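Local coordinates for protein arabinose metabolism transcriptional repressor (Bacillus subtilis, PDB 5D4S) that binds operator DNA through a winged helix-turn-helix domain of the GntR family and probably represses genes of arabinose metabolism, at residues I32-W35 with I36-K40. Numbering follows the deposited sequence.
Sequences ISSW and INQGK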
ATOM      1  N   ILE B  32      14.148  -2.681  -2.831  1.00 29.02           N
ATOM      2  CA  ILE B  32      13.658  -4.049  -2.884  1.00 32.44           C
ATOM      3  C   ILE B  32      13.464  -4.479  -4.334  1.00 38.63           C
ATOM      4  O   ILE B  32      13.862  -5.580  -4.718  1.00 35.58           O
ATOM      5  CB  ILE B  32      12.359  -4.216  -2.094  1.00 26.25           C
ATOM      6  CG1 ILE B  32      12.643  -4.017  -0.598  1.00 27.07           C
ATOM      7  CG2 ILE B  32      11.792  -5.617  -2.295  1.00 35.76           C
ATOM      8  CD1 ILE B  32      11.394  -4.168   0.311  1.00 27.48           C
ATOM      9  N   SER B  33      12.919  -3.597  -5.167  1.00 35.50           N
ATOM     10  CA  SER B  33      12.705  -3.992  -6.548  1.00 37.19           C
ATOM     11  C   SER B  33      14.040  -4.072  -7.281  1.00 40.77           C
ATOM     12  O   SER B  33      14.153  -4.786  -8.277  1.00 41.28           O
ATOM     13  CB  SER B  33      11.741  -3.042  -7.254  1.00 43.15           C
ATOM     14  OG  SER B  33      11.977  -1.708  -6.864  1.00 60.07           O
ATOM     15  N   SER B  34      15.058  -3.367  -6.779  1.00 35.77           N
ATOM     16  CA  SER B  34      16.387  -3.440  -7.383  1.00 42.28           C
ATOM     17  C   SER B  34      17.054  -4.766  -7.026  1.00 40.27           C
ATOM     18  O   SER B  34      17.912  -5.232  -7.756  1.00 45.29           O
ATOM     19  CB  SER B  34      17.284  -2.280  -6.937  1.00 47.37           C
ATOM     20  OG  SER B  34      17.856  -2.554  -5.660  1.00 47.62           O
ATOM     21  N   TRP B  35      16.665  -5.364  -5.902  1.00 40.56           N
ATOM     22  CA  TRP B  35      17.147  -6.705  -5.544  1.00 39.72           C
ATOM     23  C   TRP B  35      16.601  -7.749  -6.513  1.00 41.98           C
ATOM     24  O   TRP B  35      17.333  -8.585  -7.029  1.00 41.00           O
ATOM     25  CB  TRP B  35      16.739  -7.071  -4.124  1.00 36.28           C
ATOM     26  CG  TRP B  35      17.299  -6.179  -3.073  1.00 28.21           C
ATOM     27  CD1 TRP B  35      18.366  -5.325  -3.188  1.00 34.97           C
ATOM     28  CD2 TRP B  35      16.826  -6.059  -1.739  1.00 33.63           C
ATOM     29  NE1 TRP B  35      18.574  -4.673  -1.993  1.00 34.79           N
ATOM     30  CE2 TRP B  35      17.642  -5.114  -1.084  1.00 34.92           C
ATOM     31  CE3 TRP B  35      15.784  -6.671  -1.021  1.00 31.45           C
ATOM     32  CZ2 TRP B  35      17.447  -4.751   0.244  1.00 33.26           C
ATOM     33  CZ3 TRP B  35      15.590  -6.313   0.296  1.00 32.16           C
ATOM     34  CH2 TRP B  35      16.414  -5.356   0.916  1.00 33.43           C
ATOM     35  N   ILE B  36      15.293  -7.699  -6.749  1.00 35.89           N
ATOM     36  CA  ILE B  36      14.717  -8.337  -7.921  1.00 43.94           C
ATOM     37  C   ILE B  36      15.290  -7.550  -9.100  1.00 53.63           C
ATOM     38  O   ILE B  36      16.033  -6.610  -8.886  1.00 63.29           O
ATOM     39  CB  ILE B  36      13.170  -8.305  -7.890  1.00 43.14           C
ATOM     40  CG1 ILE B  36      12.676  -8.469  -6.456  1.00 40.53           C
ATOM     41  CG2 ILE B  36      12.574  -9.409  -8.757  1.00 46.27           C
ATOM     42  CD1 ILE B  36      11.173  -8.417  -6.326  1.00 45.44           C
ATOM     43  N   ASN B  37      14.962  -7.900 -10.336  1.00 59.78           N
ATOM     44  CA  ASN B  37      15.632  -7.300 -11.502  1.00 63.77           C
ATOM     45  C   ASN B  37      17.107  -7.696 -11.529  1.00 57.88           C
ATOM     46  O   ASN B  37      17.543  -8.345 -12.470  1.00 58.36           O
ATOM     47  CB  ASN B  37      15.520  -5.761 -11.539  1.00 65.81           C
ATOM     48  CG  ASN B  37      14.086  -5.265 -11.478  1.00 70.48           C
ATOM     49  OD1 ASN B  37      13.150  -6.034 -11.254  1.00 70.03           O
ATOM     50  ND2 ASN B  37      13.910  -3.961 -11.666  1.00 73.86           N
ATOM     51  N   GLN B  38      17.866  -7.325 -10.494  1.00 53.15           N
ATOM     52  CA  GLN B  38      19.296  -7.650 -10.439  1.00 55.00           C
ATOM     53  C   GLN B  38      19.561  -9.108 -10.096  1.00 54.16           C
ATOM     54  O   GLN B  38      20.711  -9.534 -10.004  1.00 62.31           O
ATOM     55  CB  GLN B  38      20.021  -6.754  -9.433  1.00 51.12           C
ATOM     56  CG  GLN B  38      20.185  -5.324  -9.905  1.00 56.14           C
ATOM     57  CD  GLN B  38      21.026  -4.492  -8.965  1.00 63.84           C
ATOM     58  OE1 GLN B  38      21.955  -4.996  -8.338  1.00 71.41           O
ATOM     59  NE2 GLN B  38      20.702  -3.207  -8.859  1.00 65.54           N
ATOM     60  N   GLY B  39      18.495  -9.871  -9.906  1.00 54.23           N
ATOM     61  CA  GLY B  39      18.618 -11.297  -9.677  1.00 53.75           C
ATOM     62  C   GLY B  39      19.171 -11.671  -8.318  1.00 50.06           C
ATOM     63  O   GLY B  39      19.476 -12.832  -8.087  1.00 52.35           O
ATOM     64  N   LYS B  40      19.296 -10.702  -7.416  1.00 46.12           N
ATOM     65  CA  LYS B  40      19.754 -10.989  -6.056  1.00 46.81           C
ATOM     66  C   LYS B  40      18.746 -11.867  -5.308  1.00 50.98           C
ATOM     67  O   LYS B  40      19.115 -12.613  -4.401  1.00 51.66           O
ATOM     68  CB  LYS B  40      20.007  -9.691  -5.280  1.00 46.40           C
ATOM     69  CG  LYS B  40      21.279  -8.946  -5.694  1.00 55.75           C
ATOM     70  CD  LYS B  40      21.513  -7.706  -4.827  1.00 62.81           C
ATOM     71  CE  LYS B  40      22.898  -7.102  -5.063  1.00 69.74           C
ATOM     72  NZ  LYS B  40      23.223  -5.997  -4.103  1.00 69.61           N
TER
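The C-terminal end of helix 24-35, the first helix of the GntR-type winged helix-turn-helix domain, meets the loop that follows it. Ile36 N donates to Ile32 O at 3.3 Å. The bond is fairly straight, 161° at the hydrogen. Ile36 then leaves helical geometry, and Asn37 turns the chain with a positive phi. Two weaker bonds bring the loop back over the helix end. Gln38 N reaches Ser34 O at a long 3.4 Å. Lys40 N reaches Trp35 O at 2.9 Å, but the bond is bent to 127°. Gly39, between them, also has positive phi.

The side chains add contacts of their own. Gln38 CG lies beside the backbone N, chi1 -72°, and comes within 3.1 Å of Ser34 O. Its NE2 is 4.0 Å from Ser34 CB. The extended Lys40 chain passes the Trp35 indole obliquely, with CD 4.3 Å from Trp35 CD1. Ile32 CA lies over one face of this ring, toward its rim. Trp35 NE1 bonds to the carboxylate oxygen Glu31 OE2, and Ser34 OG to the backbone Glu31 O, one turn back in the helix.

The turn is at the protein surface, about 10 Å from the DNA at the nearest atoms. Ser33 and Ile36 touch Leu76, between helix 61-74 and strand 77-80, while the chain beyond Lys40 leads to helix 50-57.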